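Local coordinates for Alpha/beta hydrolase fold protein (Nakamurella multipartita, PDB 4Y7D), which is probably a hydrolase of the alpha/beta hydrolase fold, although its substrate is not known, at residues 53-58 with 102-107; 126-131 with 279-284; 169-174 with 192-197. All coordinates share one frame; numbering follows the deposited sequence.

Interaction 1 of 3, residues 53-58 with 102-107; sequences ARFLVA and GVLCWS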
ATOM      1  N   ALA A  53      -3.540  -5.652   5.535  1.00 19.64           N
ATOM      2  CA  ALA A  53      -3.137  -7.000   5.940  1.00 19.98           C
ATOM      3  C   ALA A  53      -4.275  -7.833   6.467  1.00 21.49           C
ATOM      4  O   ALA A  53      -4.095  -9.061   6.626  1.00 20.01           O
ATOM      5  CB  ALA A  53      -2.069  -6.945   7.007  1.00 21.05           C
ATOM      6  N   ARG A  54      -5.426  -7.244   6.808  1.00 20.96           N
ATOM      7  CA  ARG A  54      -6.443  -8.094   7.469  1.00 22.69           C
ATOM      8  C   ARG A  54      -6.813  -9.341   6.687  1.00 22.01           C
ATOM      9  O   ARG A  54      -7.017 -10.423   7.287  1.00 22.32           O
ATOM     10  CB  ARG A  54      -7.743  -7.346   7.797  1.00 26.27           C
ATOM     11  CG  ARG A  54      -7.646  -6.393   8.970  1.00 30.33           C
ATOM     12  CD  ARG A  54      -9.060  -5.901   9.345  1.00 33.36           C
ATOM     13  NE  ARG A  54      -8.896  -4.989  10.456  1.00 37.53           N
ATOM     14  CZ  ARG A  54      -8.785  -3.655  10.353  1.00 37.98           C
ATOM     15  NH1 ARG A  54      -8.937  -3.028   9.191  1.00 34.66           N
ATOM     16  NH2 ARG A  54      -8.607  -2.945  11.467  1.00 40.68           N
ATOM     17  N   PHE A  55      -6.961  -9.227   5.376  1.00 21.03           N
ATOM     18  CA  PHE A  55      -7.367 -10.419   4.606  1.00 21.54           C
ATOM     19  C   PHE A  55      -6.311 -11.549   4.702  1.00 21.72           C
ATOM     20  O   PHE A  55      -6.643 -12.726   4.636  1.00 22.73           O
ATOM     21  CB  PHE A  55      -7.700 -10.061   3.144  1.00 22.31           C
ATOM     22  CG  PHE A  55      -6.493  -9.933   2.247  1.00 21.90           C
ATOM     23  CD1 PHE A  55      -5.738  -8.751   2.207  1.00 21.78           C
ATOM     24  CD2 PHE A  55      -6.120 -10.977   1.392  1.00 23.13           C
ATOM     25  CE1 PHE A  55      -4.647  -8.632   1.368  1.00 20.97           C
ATOM     26  CE2 PHE A  55      -5.044 -10.843   0.546  1.00 21.03           C
ATOM     27  CZ  PHE A  55      -4.300  -9.656   0.529  1.00 21.80           C
ATOM     28  N   LEU A  56      -5.036 -11.187   4.843  1.00 20.68           N
ATOM     29  CA  LEU A  56      -3.955 -12.151   4.925  1.00 21.82           C
ATOM     30  C   LEU A  56      -4.031 -12.921   6.228  1.00 22.07           C
ATOM     31  O   LEU A  56      -3.947 -14.172   6.261  1.00 21.87           O
ATOM     32  CB  LEU A  56      -2.603 -11.429   4.822  1.00 21.57           C
ATOM     33  CG  LEU A  56      -2.256 -10.847   3.452  1.00 22.64           C
ATOM     34  CD1 LEU A  56      -0.970 -10.026   3.547  1.00 23.53           C
ATOM     35  CD2 LEU A  56      -2.104 -11.865   2.339  1.00 22.98           C
ATOM     36  N   VAL A  57      -4.260 -12.188   7.307  1.00 23.59           N
ATOM     37  CA  VAL A  57      -4.352 -12.813   8.626  1.00 25.17           C
ATOM     38  C   VAL A  57      -5.522 -13.794   8.632  1.00 25.96           C
ATOM     39  O   VAL A  57      -5.431 -14.965   9.118  1.00 25.27           O
ATOM     40  CB  VAL A  57      -4.495 -11.727   9.708  1.00 26.65           C
ATOM     41  CG1 VAL A  57      -4.836 -12.384  11.041  1.00 28.66           C
ATOM     42  CG2 VAL A  57      -3.219 -10.832   9.792  1.00 28.10           C
ATOM     43  N   ALA A  58      -6.627 -13.374   8.003  1.00 25.67           N
ATOM     44  CA  ALA A  58      -7.786 -14.234   7.913  1.00 26.92           C
ATOM     45  C   ALA A  58      -7.541 -15.503   7.074  1.00 26.76           C
ATOM     46  O   ALA A  58      -8.170 -16.544   7.284  1.00 27.16           O
ATOM     47  CB  ALA A  58      -8.952 -13.421   7.339  1.00 28.23           C
ATOM     48  N   GLY A 102       6.870 -13.315   1.649  1.00 19.13           N
ATOM     49  CA  GLY A 102       6.056 -12.700   0.617  1.00 18.58           C
ATOM     50  C   GLY A 102       6.058 -11.185   0.789  1.00 17.89           C
ATOM     51  O   GLY A 102       6.442 -10.663   1.865  1.00 18.32           O
ATOM     52  N   VAL A 103       5.685 -10.460  -0.257  1.00 17.19           N
ATOM     53  CA  VAL A 103       5.593  -9.026  -0.181  1.00 17.65           C
ATOM     54  C   VAL A 103       4.252  -8.567  -0.796  1.00 17.71           C
ATOM     55  O   VAL A 103       3.900  -8.957  -1.910  1.00 17.28           O
ATOM     56  CB  VAL A 103       6.744  -8.338  -0.926  1.00 18.25           C
ATOM     57  CG1 VAL A 103       6.552  -6.830  -0.854  1.00 18.05           C
ATOM     58  CG2 VAL A 103       8.075  -8.759  -0.340  1.00 19.10           C
ATOM     59  N   LEU A 104       3.516  -7.772  -0.049  1.00 17.12           N
ATOM     60  CA  LEU A 104       2.286  -7.100  -0.496  1.00 17.17           C
ATOM     61  C   LEU A 104       2.546  -5.605  -0.415  1.00 18.00           C
ATOM     62  O   LEU A 104       2.777  -5.059   0.681  1.00 19.07           O
ATOM     63  CB  LEU A 104       1.102  -7.428   0.380  1.00 18.35           C
ATOM     64  CG  LEU A 104      -0.195  -6.665   0.128  1.00 17.99           C
ATOM     65  CD1 LEU A 104      -0.753  -7.084  -1.218  1.00 19.05           C
ATOM     66  CD2 LEU A 104      -1.212  -6.867   1.205  1.00 18.92           C
ATOM     67  N   CYS A 105       2.415  -4.941  -1.553  1.00 16.67           N
ATOM     68  CA  CYS A 105       2.541  -3.487  -1.603  1.00 16.84           C
ATOM     69  C   CYS A 105       1.373  -2.840  -2.322  1.00 17.05           C
ATOM     70  O   CYS A 105       0.705  -3.460  -3.146  1.00 17.30           O
ATOM     71  CB  CYS A 105       3.843  -3.079  -2.235  1.00 16.42           C
ATOM     72  SG  CYS A 105       4.081  -3.444  -3.996  1.00 18.34           S
ATOM     73  N   TRP A 106       1.154  -1.560  -2.008  1.00 16.85           N
ATOM     74  CA  TRP A 106       0.115  -0.788  -2.692  1.00 17.32           C
ATOM     75  C   TRP A 106       0.642   0.597  -2.889  1.00 18.53           C
ATOM     76  O   TRP A 106       1.342   1.088  -2.023  1.00 18.28           O
ATOM     77  CB  TRP A 106      -1.119  -0.771  -1.821  1.00 18.83           C
ATOM     78  CG  TRP A 106      -2.327   0.012  -2.278  1.00 19.47           C
ATOM     79  CD1 TRP A 106      -2.738   0.264  -3.553  1.00 20.95           C
ATOM     80  CD2 TRP A 106      -3.330   0.525  -1.437  1.00 22.58           C
ATOM     81  NE1 TRP A 106      -3.945   0.919  -3.556  1.00 20.60           N
ATOM     82  CE2 TRP A 106      -4.329   1.097  -2.260  1.00 22.32           C
ATOM     83  CE3 TRP A 106      -3.511   0.534  -0.043  1.00 23.92           C
ATOM     84  CZ2 TRP A 106      -5.474   1.699  -1.738  1.00 23.86           C
ATOM     85  CZ3 TRP A 106      -4.665   1.103   0.479  1.00 24.10           C
ATOM     86  CH2 TRP A 106      -5.624   1.701  -0.364  1.00 24.80           C
ATOM     87  N   SER A 107       0.365   1.194  -4.067  1.00 18.44           N
ATOM     88  CA  SER A 107       0.534   2.636  -4.290  1.00 19.28           C
ATOM     89  C   SER A 107       1.991   3.089  -4.082  1.00 19.72           C
ATOM     90  O   SER A 107       2.934   2.516  -4.698  1.00 18.73           O
ATOM     91  CB  SER A 107      -0.469   3.360  -3.360  1.00 20.89           C
ATOM     92  OG  SER A 107      -0.774   4.669  -3.829  1.00 24.41           O
TER
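A53 O takes two N-H groups, V57 N at 3.2 Å and, weakly, L56 N at 2.9 Å, where helix 46-58 is kinked and L56 packs against L104. This helix lies against the central sheet of the alpha/beta hydrolase fold. Its partner here is strand 101-106, which leads into S107. S107 has positive phi (60°) and its OG is hydrogen-bonded to H278 NE2. Both features are consistent with the nucleophile elbow of this fold.

The contact itself is apolar and largely buried. The side chain of L104 rises from the sheet with CG anti to its backbone N (chi1 173°), and its CD2 methyl does the touching. L104 CD2 meets L56 CD1 at 3.9 Å. The F55 ring comes from the opposite direction and offers L104 its edge, not a face. V36 of the neighbouring strand 35-39 touches both L56 and L104, and F281 meets the F55 ring edge-to-face. Within the helix, L56 CG lies 3.7 Å above the plane of the F55 ring, offset toward the rim. L104 CD2 lies 3.9 Å from F55 CE1, close to the plane of that ring.

Interaction 2 of 3, residues 126-131 with 279-284; sequences ALVSVA and LAFWVH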
ATOM      1  N   ALA A 126       7.334 -14.192  -3.175  1.00 19.99           N
ATOM      2  CA  ALA A 126       6.249 -13.831  -4.088  1.00 18.98           C
ATOM      3  C   ALA A 126       5.930 -12.361  -3.869  1.00 18.53           C
ATOM      4  O   ALA A 126       6.155 -11.808  -2.782  1.00 18.30           O
ATOM      5  CB  ALA A 126       5.036 -14.683  -3.821  1.00 19.56           C
ATOM      6  N   LEU A 127       5.388 -11.717  -4.893  1.00 18.30           N
ATOM      7  CA  LEU A 127       5.076 -10.307  -4.864  1.00 17.98           C
ATOM      8  C   LEU A 127       3.629 -10.084  -5.327  1.00 18.13           C
ATOM      9  O   LEU A 127       3.270 -10.482  -6.409  1.00 18.88           O
ATOM     10  CB  LEU A 127       6.061  -9.541  -5.773  1.00 18.14           C
ATOM     11  CG  LEU A 127       5.875  -8.009  -5.929  1.00 18.77           C
ATOM     12  CD1 LEU A 127       5.933  -7.292  -4.582  1.00 18.60           C
ATOM     13  CD2 LEU A 127       6.954  -7.572  -6.887  1.00 18.94           C
ATOM     14  N   VAL A 128       2.844  -9.396  -4.510  1.00 17.18           N
ATOM     15  CA  VAL A 128       1.553  -8.869  -4.915  1.00 18.28           C
ATOM     16  C   VAL A 128       1.631  -7.355  -4.883  1.00 18.48           C
ATOM     17  O   VAL A 128       1.867  -6.756  -3.814  1.00 17.16           O
ATOM     18  CB  VAL A 128       0.441  -9.370  -4.011  1.00 18.96           C
ATOM     19  CG1 VAL A 128      -0.912  -8.778  -4.403  1.00 19.77           C
ATOM     20  CG2 VAL A 128       0.387 -10.897  -4.090  1.00 19.60           C
ATOM     21  N   SER A 129       1.446  -6.766  -6.056  1.00 18.21           N
ATOM     22  CA  SER A 129       1.664  -5.344  -6.247  1.00 18.70           C
ATOM     23  C   SER A 129       0.376  -4.695  -6.730  1.00 18.76           C
ATOM     24  O   SER A 129      -0.052  -4.852  -7.889  1.00 18.18           O
ATOM     25  CB  SER A 129       2.785  -5.134  -7.199  1.00 20.39           C
ATOM     26  OG  SER A 129       3.012  -3.775  -7.382  1.00 23.22           O
ATOM     27  N   VAL A 130      -0.235  -3.928  -5.835  1.00 17.60           N
ATOM     28  CA  VAL A 130      -1.579  -3.363  -6.069  1.00 17.69           C
ATOM     29  C   VAL A 130      -1.405  -1.896  -6.445  1.00 17.36           C
ATOM     30  O   VAL A 130      -0.863  -1.119  -5.652  1.00 17.36           O
ATOM     31  CB  VAL A 130      -2.414  -3.485  -4.803  1.00 17.93           C
ATOM     32  CG1 VAL A 130      -3.852  -3.006  -5.023  1.00 18.51           C
ATOM     33  CG2 VAL A 130      -2.416  -4.959  -4.353  1.00 19.04           C
ATOM     34  N   ALA A 131      -1.880  -1.534  -7.642  1.00 17.00           N
ATOM     35  CA  ALA A 131      -1.872  -0.140  -8.121  1.00 18.24           C
ATOM     36  C   ALA A 131      -0.636   0.595  -7.628  1.00 18.26           C
ATOM     37  O   ALA A 131      -0.730   1.643  -6.973  1.00 18.60           O
ATOM     38  CB  ALA A 131      -3.144   0.568  -7.695  1.00 18.66           C
ATOM     39  N   LEU A 279      -8.804   1.785  -4.502  1.00 19.50           N
ATOM     40  CA  LEU A 279      -9.055   0.834  -3.412  1.00 19.54           C
ATOM     41  C   LEU A 279      -9.644  -0.493  -3.913  1.00 19.40           C
ATOM     42  O   LEU A 279      -9.998  -1.373  -3.113  1.00 19.34           O
ATOM     43  CB  LEU A 279     -10.061   1.426  -2.399  1.00 21.35           C
ATOM     44  CG  LEU A 279      -9.518   2.500  -1.437  1.00 23.57           C
ATOM     45  CD1 LEU A 279      -9.136   3.779  -2.114  1.00 24.45           C
ATOM     46  CD2 LEU A 279     -10.547   2.780  -0.339  1.00 24.65           C
ATOM     47  N   ALA A 280      -9.746  -0.659  -5.219  1.00 19.72           N
ATOM     48  CA  ALA A 280     -10.423  -1.840  -5.784  1.00 19.24           C
ATOM     49  C   ALA A 280     -10.066  -3.222  -5.222  1.00 18.91           C
ATOM     50  O   ALA A 280     -10.941  -4.064  -5.061  1.00 19.89           O
ATOM     51  CB  ALA A 280     -10.235  -1.846  -7.295  1.00 19.73           C
ATOM     52  N   PHE A 281      -8.799  -3.477  -4.961  1.00 18.76           N
ATOM     53  CA  PHE A 281      -8.363  -4.821  -4.539  1.00 19.25           C
ATOM     54  C   PHE A 281      -9.088  -5.204  -3.227  1.00 19.35           C
ATOM     55  O   PHE A 281      -9.280  -6.376  -2.990  1.00 20.17           O
ATOM     56  CB  PHE A 281      -6.844  -4.818  -4.388  1.00 18.87           C
ATOM     57  CG  PHE A 281      -6.235  -6.085  -3.856  1.00 18.93           C
ATOM     58  CD1 PHE A 281      -6.178  -7.228  -4.603  1.00 19.11           C
ATOM     59  CD2 PHE A 281      -5.648  -6.109  -2.585  1.00 19.18           C
ATOM     60  CE1 PHE A 281      -5.530  -8.347  -4.123  1.00 18.47           C
ATOM     61  CE2 PHE A 281      -5.045  -7.259  -2.089  1.00 18.31           C
ATOM     62  CZ  PHE A 281      -4.974  -8.369  -2.871  1.00 18.77           C
ATOM     63  N   TRP A 282      -9.459  -4.213  -2.404  1.00 19.04           N
ATOM     64  CA  TRP A 282     -10.195  -4.442  -1.186  1.00 20.25           C
ATOM     65  C   TRP A 282     -11.679  -4.186  -1.266  1.00 20.74           C
ATOM     66  O   TRP A 282     -12.429  -4.840  -0.526  1.00 22.86           O
ATOM     67  CB  TRP A 282      -9.623  -3.645  -0.003  1.00 20.03           C
ATOM     68  CG  TRP A 282      -8.219  -4.090   0.372  1.00 19.34           C
ATOM     69  CD1 TRP A 282      -7.865  -5.050   1.305  1.00 19.44           C
ATOM     70  CD2 TRP A 282      -6.989  -3.599  -0.174  1.00 18.57           C
ATOM     71  NE1 TRP A 282      -6.504  -5.162   1.378  1.00 19.72           N
ATOM     72  CE2 TRP A 282      -5.933  -4.287   0.488  1.00 18.63           C
ATOM     73  CE3 TRP A 282      -6.667  -2.626  -1.136  1.00 18.69           C
ATOM     74  CZ2 TRP A 282      -4.616  -4.084   0.172  1.00 18.08           C
ATOM     75  CZ3 TRP A 282      -5.334  -2.408  -1.434  1.00 19.07           C
ATOM     76  CH2 TRP A 282      -4.322  -3.135  -0.764  1.00 18.42           C
ATOM     77  N   VAL A 283     -12.119  -3.265  -2.100  1.00 20.61           N
ATOM     78  CA  VAL A 283     -13.525  -2.855  -2.071  1.00 21.58           C
ATOM     79  C   VAL A 283     -14.352  -3.114  -3.343  1.00 21.63           C
ATOM     80  O   VAL A 283     -15.564  -2.913  -3.330  1.00 22.18           O
ATOM     81  CB  VAL A 283     -13.684  -1.377  -1.626  1.00 21.48           C
ATOM     82  CG1 VAL A 283     -12.921  -1.148  -0.322  1.00 21.69           C
ATOM     83  CG2 VAL A 283     -13.300  -0.394  -2.733  1.00 22.12           C
ATOM     84  N   HIS A 284     -13.726  -3.571  -4.425  1.00 21.11           N
ATOM     85  CA  HIS A 284     -14.453  -3.781  -5.700  1.00 21.38           C
ATOM     86  C   HIS A 284     -15.328  -5.016  -5.527  1.00 22.44           C
ATOM     87  O   HIS A 284     -14.932  -5.965  -4.821  1.00 22.56           O
ATOM     88  CB  HIS A 284     -13.442  -3.933  -6.828  1.00 20.70           C
ATOM     89  CG  HIS A 284     -14.037  -4.064  -8.189  1.00 22.26           C
ATOM     90  ND1 HIS A 284     -14.593  -5.240  -8.640  1.00 23.29           N
ATOM     91  CD2 HIS A 284     -14.195  -3.173  -9.197  1.00 22.35           C
ATOM     92  CE1 HIS A 284     -15.065  -5.078  -9.859  1.00 23.01           C
ATOM     93  NE2 HIS A 284     -14.830  -3.835 -10.222  1.00 23.87           N
TER
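The short helix 280-283 packs its aromatic side chains, F281 and W282, on strand 124-130 of the central sheet, where V130 takes most of the contact. With chi1 of V130 at -176°, CG1 lies across from the backbone N, and both methyls are turned to the helix. They do different work. V130 CG1 reaches the root of the phenylalanine, 3.6 Å from F281 CB. It also meets the indole at W282 CZ3, 3.9 Å away, approaching that ring obliquely. V130 CG2 lies over one face of the F281 ring in a CH-pi contact, 4.0 Å from the centroid and 17° off the ring normal. Two residues earlier on the same side of the strand, V128 CG1 makes a looser contact with F281 CZ at 4.4 Å.

In the alpha/beta hydrolase fold this helix follows the loop that carries the catalytic histidine, probably H278 here, which is hydrogen-bonded to S107. The two aromatic side chains also hold each other. F281 CD2 stands 3.4 Å above the centre of the W282 ring, and W282 CE3 lies in the plane of the F281 ring at its edge. Were V130 replaced by an alanine, the face of F281 would probably lose its methyl cover and W282 CZ3 its neighbour.

W282 NE1 is hydrogen-bonded to M52 O, which limits rotation of the indole, and F202 stacks on it. F281 is also touched by V290 and A294 of helix 288-299. At the start of the helix, L279 O accepts W282 N and V283 N from opposite faces of its carbonyl plane, each at 3.0 Å.

Interaction 3 of 3, residues 169-174 with 192-197; sequences KLVSAT and QIMADP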
ATOM      1  N   LYS A 169     -20.701   9.281   4.376  1.00 32.43           N
ATOM      2  CA  LYS A 169     -20.206  10.466   3.708  1.00 33.23           C
ATOM      3  C   LYS A 169     -18.732  10.347   3.428  1.00 30.39           C
ATOM      4  O   LYS A 169     -18.278  10.729   2.361  1.00 29.70           O
ATOM      5  CB  LYS A 169     -20.492  11.757   4.523  1.00 35.92           C
ATOM      6  CG  LYS A 169     -21.942  12.246   4.462  1.00 41.32           C
ATOM      7  CD  LYS A 169     -22.055  13.758   4.814  1.00 45.30           C
ATOM      8  CE  LYS A 169     -23.447  14.229   5.260  1.00 50.18           C
ATOM      9  NZ  LYS A 169     -23.525  14.642   6.704  1.00 52.93           N
ATOM     10  N   LEU A 170     -17.967   9.797   4.376  1.00 28.55           N
ATOM     11  CA  LEU A 170     -16.525   9.648   4.178  1.00 27.83           C
ATOM     12  C   LEU A 170     -16.228   8.611   3.085  1.00 26.33           C
ATOM     13  O   LEU A 170     -15.346   8.831   2.230  1.00 26.26           O
ATOM     14  CB  LEU A 170     -15.800   9.297   5.471  1.00 26.78           C
ATOM     15  CG  LEU A 170     -14.265   9.336   5.334  1.00 26.24           C
ATOM     16  CD1 LEU A 170     -13.714  10.621   4.704  1.00 27.18           C
ATOM     17  CD2 LEU A 170     -13.577   9.165   6.679  1.00 26.89           C
ATOM     18  N   VAL A 171     -16.953   7.489   3.115  1.00 26.18           N
ATOM     19  CA  VAL A 171     -16.800   6.436   2.099  1.00 25.87           C
ATOM     20  C   VAL A 171     -17.072   7.026   0.677  1.00 26.10           C
ATOM     21  O   VAL A 171     -16.282   6.849  -0.246  1.00 26.00           O
ATOM     22  CB  VAL A 171     -17.721   5.233   2.422  1.00 26.18           C
ATOM     23  CG1 VAL A 171     -17.833   4.292   1.238  1.00 26.27           C
ATOM     24  CG2 VAL A 171     -17.217   4.495   3.647  1.00 25.48           C
ATOM     25  N   SER A 172     -18.152   7.763   0.540  1.00 26.80           N
ATOM     26  CA  SER A 172     -18.503   8.406  -0.706  1.00 28.01           C
ATOM     27  C   SER A 172     -17.417   9.366  -1.208  1.00 28.31           C
ATOM     28  O   SER A 172     -17.044   9.314  -2.367  1.00 27.63           O
ATOM     29  CB  SER A 172     -19.831   9.123  -0.561  1.00 29.95           C
ATOM     30  OG  SER A 172     -20.247   9.693  -1.793  1.00 31.09           O
ATOM     31  N   ALA A 173     -16.922  10.222  -0.332  1.00 27.93           N
ATOM     32  CA  ALA A 173     -15.876  11.147  -0.676  1.00 28.12           C
ATOM     33  C   ALA A 173     -14.617  10.447  -1.133  1.00 27.34           C
ATOM     34  O   ALA A 173     -13.967  10.873  -2.098  1.00 27.89           O
ATOM     35  CB  ALA A 173     -15.571  12.036   0.518  1.00 29.43           C
ATOM     36  N   THR A 174     -14.281   9.348  -0.459  1.00 26.48           N
ATOM     37  CA  THR A 174     -13.076   8.590  -0.758  1.00 26.06           C
ATOM     38  C   THR A 174     -13.198   7.857  -2.122  1.00 24.65           C
ATOM     39  O   THR A 174     -12.296   7.921  -2.951  1.00 24.03           O
ATOM     40  CB  THR A 174     -12.767   7.588   0.381  1.00 26.44           C
ATOM     41  OG1 THR A 174     -12.638   8.310   1.633  1.00 27.27           O
ATOM     42  CG2 THR A 174     -11.482   6.832   0.073  1.00 25.90           C
ATOM     43  N   GLN A 192     -22.520  -0.878  -1.950  1.00 30.44           N
ATOM     44  CA  GLN A 192     -21.821  -2.149  -1.749  1.00 29.43           C
ATOM     45  C   GLN A 192     -20.962  -2.134  -0.475  1.00 28.57           C
ATOM     46  O   GLN A 192     -20.988  -3.059   0.324  1.00 28.33           O
ATOM     47  CB  GLN A 192     -20.937  -2.453  -2.966  1.00 28.61           C
ATOM     48  CG  GLN A 192     -21.784  -2.820  -4.190  1.00 28.91           C
ATOM     49  CD  GLN A 192     -21.008  -2.672  -5.481  1.00 27.76           C
ATOM     50  OE1 GLN A 192     -19.799  -2.343  -5.472  1.00 26.67           O
ATOM     51  NE2 GLN A 192     -21.693  -2.862  -6.593  1.00 28.34           N
ATOM     52  N   ILE A 193     -20.210  -1.061  -0.289  1.00 27.23           N
ATOM     53  CA  ILE A 193     -19.321  -0.944   0.813  1.00 26.24           C
ATOM     54  C   ILE A 193     -20.082  -0.841   2.125  1.00 27.59           C
ATOM     55  O   ILE A 193     -19.723  -1.473   3.093  1.00 26.62           O
ATOM     56  CB  ILE A 193     -18.407   0.270   0.613  1.00 26.07           C
ATOM     57  CG1 ILE A 193     -17.450  -0.022  -0.545  1.00 25.18           C
ATOM     58  CG2 ILE A 193     -17.638   0.599   1.910  1.00 26.06           C
ATOM     59  CD1 ILE A 193     -16.596   1.157  -0.967  1.00 24.25           C
HETATM   60  N   MSE A 194     -21.160  -0.069   2.142  1.00 28.53           N
HETATM   61  CA  MSE A 194     -22.004   0.051   3.341  1.00 31.35           C
HETATM   62  C   MSE A 194     -22.761  -1.239   3.644  1.00 33.29           C
HETATM   63  O   MSE A 194     -23.328  -1.371   4.731  1.00 34.92           O
HETATM   64  CB  MSE A 194     -23.007   1.190   3.190  1.00 32.60           C
HETATM   65  CG  MSE A 194     -22.402   2.586   2.993  1.00 32.99           C
HETATM   66 SE   MSE A 194     -20.926   2.993   4.202  0.65 33.16          SE
HETATM   67  CE  MSE A 194     -22.021   3.241   5.815  1.00 34.15           C
ATOM     68  N   ALA A 195     -22.771  -2.206   2.723  1.00 32.34           N
ATOM     69  CA  ALA A 195     -23.357  -3.517   2.990  1.00 33.65           C
ATOM     70  C   ALA A 195     -22.349  -4.576   3.420  1.00 33.43           C
ATOM     71  O   ALA A 195     -22.731  -5.690   3.757  1.00 36.17           O
ATOM     72  CB  ALA A 195     -24.097  -4.003   1.747  1.00 35.01           C
ATOM     73  N   ASP A 196     -21.074  -4.254   3.411  1.00 32.64           N
ATOM     74  CA  ASP A 196     -20.025  -5.207   3.783  1.00 32.27           C
ATOM     75  C   ASP A 196     -19.136  -4.550   4.822  1.00 31.14           C
ATOM     76  O   ASP A 196     -18.278  -3.734   4.469  1.00 31.28           O
ATOM     77  CB  ASP A 196     -19.220  -5.634   2.540  1.00 32.51           C
ATOM     78  CG  ASP A 196     -18.088  -6.638   2.871  1.00 35.13           C
ATOM     79  OD1 ASP A 196     -17.627  -6.758   4.014  1.00 36.54           O
ATOM     80  OD2 ASP A 196     -17.618  -7.301   1.952  1.00 37.80           O
ATOM     81  N   PRO A 197     -19.282  -4.940   6.088  1.00 31.39           N
ATOM     82  CA  PRO A 197     -18.542  -4.309   7.181  1.00 31.61           C
ATOM     83  C   PRO A 197     -17.030  -4.287   6.986  1.00 29.40           C
ATOM     84  O   PRO A 197     -16.382  -3.345   7.412  1.00 29.68           O
ATOM     85  CB  PRO A 197     -18.925  -5.151   8.417  1.00 32.76           C
ATOM     86  CG  PRO A 197     -20.204  -5.822   8.041  1.00 35.19           C
ATOM     87  CD  PRO A 197     -20.146  -6.036   6.559  1.00 33.51           C
TER
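V171 and I193 form the tight part of this contact between helices 167-177 and 183-194. Their CA atoms are 7.9 Å apart. A chi1 of 166° swings V171 CG1 to the far side from its own N and points it at the isoleucine. V171 CG1 comes within 3.8 Å of I193 CG2 and 4.0 Å of I193 CD1, so one methyl sits against both branches. The two side chains lie alongside, running in opposite senses. Both residues are buried. V171 also touches L204 of helix 197-209, and I193 touches I175.

The other side is looser. There V171 CG2 meets the selenium of M194, modelled as selenomethionine, with SE at 4.0 Å. M194 is partly exposed. Its chain bends at chi2 (-45°) and again at chi3, which folds SE back over the valine. E168 and E200 also touch this side chain.

These helices lie in the chain between strands 124-130 and 242-247, where many alpha/beta hydrolases carry a helical cap. Both segments probably belong to such a cap. Beyond M194 the chain turns, and D196 takes the N-cap position of helix 197-209, with OD1 accepting from D198 N. In helix 167-177, T174 OG1 gives a bond of 2.8 Å to L170 O from above the carbonyl plane, and T174 N reaches the opposite face. Between the two segments themselves the contact is apolar, so it rests on the fit of shapes, without directional bonds.

Interactions 1 and 2 are neighbours, with centres 9 Å apart. Their strands 101-106 and 124-130 are adjacent and parallel in the sheet, joined by probable hydrogen bonds from V128 N to V103 O (2.8 Å) and from V130 N to C105 O (2.9 Å). W106 CD2 also packs at 3.6 Å on W282 CZ3. Strand 101-106 leads into S107, and helix 280-283 follows H278, so both contacts involve elements that frame the probable site. Interaction 3 is farther out, its centre about 21 Å from that of interaction 1. It touches interaction 2 where I193 CD1 meets V283 CB at 3.9 Å, joining the probable cap to the helix after H278. The sodium ion, bound at A176 and G179, is about 13 Å from the V171 side chain.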